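Local coordinates for nitroreductase family protein (Clostridium novyi, PDB 3G14) that probably acts as an oxidoreductase of the FMN-dependent nitroreductase type, although its own substrate is not known, at residues 16-22 with 150-156; 21-26 with 117-121. All coordinates share one frame; numbering follows the deposited sequence.

Contact 1 (16-22 with 150-156)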
# COMPACT_ATOMS: atom_id res chain seq x y z
N LYS B 16 13.75 16.85 5.27
CA LYS B 16 14.97 17.59 5.05
C LYS B 16 15.93 16.72 4.27
O LYS B 16 16.22 15.59 4.66
CB LYS B 16 15.55 18.07 6.37
CG LYS B 16 14.70 19.21 6.93
CD LYS B 16 15.12 19.64 8.30
CE LYS B 16 14.37 20.92 8.71
NZ LYS B 16 14.39 22.01 7.65
N PHE B 17 16.40 17.29 3.16
CA PHE B 17 17.11 16.58 2.11
C PHE B 17 18.35 17.31 1.66
O PHE B 17 18.39 18.55 1.65
CB PHE B 17 16.20 16.42 0.89
CG PHE B 17 15.06 15.51 1.12
CD1 PHE B 17 15.23 14.14 1.03
CD2 PHE B 17 13.81 16.00 1.42
CE1 PHE B 17 14.20 13.30 1.24
CE2 PHE B 17 12.77 15.17 1.64
CZ PHE B 17 12.93 13.83 1.55
N GLU B 18 19.35 16.54 1.25
CA GLU B 18 20.53 17.07 0.60
C GLU B 18 20.10 17.37 -0.83
O GLU B 18 19.09 16.85 -1.29
CB GLU B 18 21.68 16.05 0.61
CG GLU B 18 21.99 15.38 1.97
CD GLU B 18 22.70 16.30 2.98
OE1 GLU B 18 22.70 17.55 2.79
OE2 GLU B 18 23.26 15.76 3.97
N GLN B 19 20.86 18.20 -1.54
CA GLN B 19 20.57 18.46 -2.96
C GLN B 19 21.18 17.39 -3.90
O GLN B 19 20.90 17.39 -5.10
CB GLN B 19 20.98 19.89 -3.38
CG GLN B 19 22.32 20.38 -2.86
CD GLN B 19 22.69 21.79 -3.35
OE1 GLN B 19 21.84 22.53 -3.86
NE2 GLN B 19 23.96 22.16 -3.18
N THR B 20 21.97 16.48 -3.34
CA THR B 20 22.54 15.34 -4.07
C THR B 20 21.57 14.76 -5.11
O THR B 20 20.45 14.39 -4.78
CB THR B 20 22.88 14.20 -3.10
OG1 THR B 20 23.69 14.71 -2.06
CG2 THR B 20 23.59 13.03 -3.82
N ALA B 21 22.03 14.65 -6.35
CA ALA B 21 21.22 14.06 -7.41
C ALA B 21 20.90 12.57 -7.19
O ALA B 21 21.73 11.79 -6.70
CB ALA B 21 21.93 14.23 -8.74
N ILE B 22 19.72 12.17 -7.63
CA ILE B 22 19.26 10.78 -7.57
C ILE B 22 20.00 10.00 -8.62
O ILE B 22 20.19 10.50 -9.72
CB ILE B 22 17.73 10.69 -7.87
CG1 ILE B 22 16.93 11.54 -6.87
CG2 ILE B 22 17.26 9.22 -7.93
CD1 ILE B 22 17.05 11.13 -5.44
N PRO B 150 8.40 13.72 -2.01
CA PRO B 150 9.77 14.08 -2.37
C PRO B 150 10.64 12.81 -2.38
O PRO B 150 10.30 11.80 -1.78
CB PRO B 150 10.22 14.97 -1.21
CG PRO B 150 9.33 14.50 -0.04
CD PRO B 150 8.03 14.23 -0.66
N LEU B 151 11.77 12.89 -3.06
CA LEU B 151 12.75 11.79 -3.10
C LEU B 151 14.11 12.45 -3.01
O LEU B 151 14.42 13.33 -3.82
CB LEU B 151 12.61 11.02 -4.41
CG LEU B 151 13.48 9.75 -4.45
CD1 LEU B 151 12.82 8.74 -3.52
CD2 LEU B 151 13.61 9.22 -5.88
N GLY B 152 14.91 12.06 -2.02
CA GLY B 152 16.25 12.64 -1.88
C GLY B 152 17.07 11.88 -0.84
O GLY B 152 16.56 11.07 -0.08
N VAL B 153 18.35 12.18 -0.79
CA VAL B 153 19.14 11.74 0.33
C VAL B 153 18.76 12.55 1.58
O VAL B 153 18.80 13.78 1.55
CB VAL B 153 20.62 11.92 0.05
CG1 VAL B 153 21.42 11.44 1.24
CG2 VAL B 153 20.97 11.19 -1.24
N PRO B 154 18.37 11.90 2.68
CA PRO B 154 18.07 12.71 3.88
C PRO B 154 19.26 13.45 4.43
O PRO B 154 20.41 12.95 4.38
CB PRO B 154 17.62 11.67 4.90
CG PRO B 154 17.14 10.49 4.05
CD PRO B 154 18.12 10.47 2.92
N LYS B 155 18.99 14.64 4.96
CA LYS B 155 19.98 15.32 5.79
C LYS B 155 20.19 14.51 7.06
O LYS B 155 19.26 13.89 7.59
CB LYS B 155 19.54 16.75 6.13
CG LYS B 155 19.56 17.68 4.93
CD LYS B 155 19.86 19.10 5.32
CE LYS B 155 19.75 20.02 4.10
NZ LYS B 155 19.97 21.45 4.45
N ASP B 156 21.43 14.50 7.53
CA ASP B 156 21.79 13.74 8.74
C ASP B 156 20.84 14.03 9.91
O ASP B 156 20.45 13.12 10.64
CB ASP B 156 23.23 14.06 9.13
CG ASP B 156 24.24 13.63 8.06
OD1 ASP B 156 23.99 12.64 7.34
OD2 ASP B 156 25.30 14.29 7.96
O HOH W 1 19.17 14.33 -2.40
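Lys16 O accepts a hydrogen bond from Lys155 N (2.9 Å), the first of two bonds that frame an isolated antiparallel bridge, with Phe17 and Pro154 as its non-hydrogen-bonded pair. In this nitroreductase-fold protein the bridge ties the loop between helices 4-10 and 24-35 to the chain leaving strand 144-151, the outermost strand on one side of the main sheet within this chain. Pro154 CA makes a weaker CA-H...O contact with the same Lys16 oxygen. Phe17 CD1 comes within 3.4 Å of Gly152 CA, and Gly152 O meets the ring edge in its plane. Farther out, CE2 and CZ of the Phe17 ring rest on Pro150 CB and CG; Ala74 of helix 70-77 touches both Phe17 and Pro150. Glu18 N gives the second bridge bond, to Val153 O (2.8 Å). The Glu18 side chain bends at chi2 (-74°), which brings the carboxylate beside the aliphatic part of Lys155; Glu18 OE1 still stops 5.0 Å from Lys155 NZ, too far for a salt bridge. Lys155, extended beyond CG, runs along the Phe17 carbonyl, with Lys155 CE 3.2 Å from Phe17 O. Beyond the bridge the two backbones part, and a water fills in: it donates to Glu18 O and Thr20 O and accepts from Val153 N, satisfying three backbone polar groups at once. Thr20 meets Val153 CG2 through CB and its methyl. Ile22 closes the segment by crossing Leu151 at about a right angle, with Ile22 CD1 4.0 Å from Leu151 CD2 and 3.8 Å from Leu151 O.

Contact 2 (21-26 with 117-121); sequences AIDRDK and DEGYG
Tyr120 reaches across to the start of helix 24-35 and receives the Asp23 N-H on its OH, a bond of 2.8 Å that is almost perfectly straight at 178°. Asp23 holds the N-cap position, though its carboxylate makes no capping bond. A water in the plane of the ring, at its edge, also binds the phenol oxygen and donates to Ala21 O, so two partners fix the hydroxyl against the turn that leads into the helix. The ring is sandwiched. Ile22 CD1 makes a CH-pi contact over one face, 3.9 Å from the centroid of the Tyr120 ring, and Glu118 O lies over the opposite face toward the rim. Lys26 covers the edge: its CB sits near the ring plane, 3.9 Å from Tyr120 CE2, and its CD approaches the hydroxyl. Lys26 CD also lies 3.6 Å from Glu118 O. Lys26 bends at its tip (chi4 -23°), and its NZ makes a long salt bridge back to Asp23 OD2 of its own segment (3.6 Å). Glu118 meets Lys26 with CB and OE1 along the aliphatic part of the chain, though Glu118 OE1 and Lys26 NZ remain 4.6 Å apart. Glu118 OE1 makes instead a weak, long ion pair with Lys29, and a bound acetate lies about 3 Å from the Glu118 side chain. Gly119, with positive phi, completes a Schellman motif that ends helix 99-117 and sends the chain on to Tyr120. The end of helix 99-117 lies beside helix 24-35, with Lys26 of its first turn and Ile30 and Met33 farther along meeting Glu118, while Tyr120 reaches back to Leu151 of strand 144-151 and to Val153 just beyond it.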
# COMPACT_ATOMS: atom_id res chain seq x y z
N ALA B 21 22.03 14.65 -6.35
CA ALA B 21 21.22 14.06 -7.41
C ALA B 21 20.90 12.57 -7.19
O ALA B 21 21.73 11.79 -6.70
CB ALA B 21 21.93 14.23 -8.74
N ILE B 22 19.72 12.17 -7.63
CA ILE B 22 19.26 10.78 -7.57
C ILE B 22 20.00 10.00 -8.62
O ILE B 22 20.19 10.50 -9.72
CB ILE B 22 17.73 10.69 -7.87
CG1 ILE B 22 16.93 11.54 -6.87
CG2 ILE B 22 17.26 9.22 -7.93
CD1 ILE B 22 17.05 11.13 -5.44
N ASP B 23 20.42 8.78 -8.29
CA ASP B 23 21.06 7.91 -9.28
C ASP B 23 20.00 7.30 -10.18
O ASP B 23 19.07 6.66 -9.69
CB ASP B 23 21.87 6.81 -8.58
CG ASP B 23 23.15 7.32 -7.93
OD1 ASP B 23 23.73 8.32 -8.42
OD2 ASP B 23 23.61 6.70 -6.94
N ARG B 24 20.15 7.46 -11.50
CA ARG B 24 19.10 7.03 -12.45
C ARG B 24 18.76 5.54 -12.31
O ARG B 24 17.59 5.15 -12.36
CB ARG B 24 19.55 7.34 -13.89
CG ARG B 24 18.49 7.02 -14.96
CD ARG B 24 18.89 7.58 -16.33
NE ARG B 24 17.81 7.42 -17.30
CZ ARG B 24 17.56 6.29 -17.97
NH1 ARG B 24 18.32 5.21 -17.78
NH2 ARG B 24 16.56 6.24 -18.83
N ASP B 25 19.79 4.71 -12.15
CA ASP B 25 19.61 3.27 -12.01
C ASP B 25 18.81 2.94 -10.73
O ASP B 25 17.93 2.06 -10.73
CB ASP B 25 20.97 2.58 -11.96
CG ASP B 25 21.72 2.84 -10.66
OD1 ASP B 25 22.04 4.02 -10.39
OD2 ASP B 25 21.95 1.85 -9.91
N LYS B 26 19.11 3.65 -9.64
CA LYS B 26 18.39 3.45 -8.38
C LYS B 26 16.93 3.86 -8.53
O LYS B 26 16.05 3.12 -8.12
CB LYS B 26 19.04 4.19 -7.22
CG LYS B 26 20.44 3.72 -6.79
CD LYS B 26 20.75 4.27 -5.39
CE LYS B 26 22.22 4.28 -5.03
NZ LYS B 26 23.00 3.31 -5.78
N ASP B 117 15.20 1.46 0.84
CA ASP B 117 16.18 0.44 0.43
C ASP B 117 17.36 1.00 -0.36
O ASP B 117 18.48 0.49 -0.22
CB ASP B 117 15.43 -0.65 -0.38
CG ASP B 117 16.32 -1.74 -0.90
OD1 ASP B 117 16.91 -2.46 -0.09
OD2 ASP B 117 16.43 -1.87 -2.13
N GLU B 118 17.12 1.99 -1.21
CA GLU B 118 18.15 2.61 -2.06
C GLU B 118 18.85 3.80 -1.39
O GLU B 118 19.72 4.44 -1.99
CB GLU B 118 17.56 3.03 -3.42
CG GLU B 118 16.95 1.91 -4.27
CD GLU B 118 17.90 0.79 -4.64
OE1 GLU B 118 19.11 1.02 -4.67
OE2 GLU B 118 17.39 -0.32 -4.95
N GLY B 119 18.49 4.09 -0.13
CA GLY B 119 19.18 5.10 0.66
C GLY B 119 18.60 6.48 0.50
O GLY B 119 19.29 7.49 0.76
N TYR B 120 17.34 6.52 0.07
CA TYR B 120 16.60 7.76 -0.15
C TYR B 120 15.45 7.93 0.83
O TYR B 120 14.77 6.97 1.18
CB TYR B 120 16.08 7.84 -1.60
CG TYR B 120 17.17 7.85 -2.66
CD1 TYR B 120 18.24 8.74 -2.58
CD2 TYR B 120 17.11 6.99 -3.75
CE1 TYR B 120 19.24 8.74 -3.56
CE2 TYR B 120 18.09 6.98 -4.74
CZ TYR B 120 19.16 7.86 -4.64
OH TYR B 120 20.13 7.86 -5.62
N GLY B 121 15.23 9.17 1.25
CA GLY B 121 14.08 9.56 2.05
C GLY B 121 12.85 9.86 1.18
O GLY B 121 12.97 10.26 0.03
O HOH W 2 21.99 9.74 -4.95

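Ala21 and Ile22 belong to both contacts, and Ile22 packs on Leu151 in contact 1 and on Tyr120 in contact 2. Contact 1 is the larger and partly buried, joining a loop to the end of strand 144-151, outermost within this chain, mainly through backbone bonds, a bridging water and apolar groups. Contact 2 is a surface contact, though its tyrosine is buried, and brings two helix ends together through that residue, its hydroxyl and a fringe of charged side chains. Along the chain it is nested inside the loop that contact 1 closes. The two also meet directly: Gly121 N probably bonds to Gly152 O (2.7 Å), and Phe17 packs against Gly121 O.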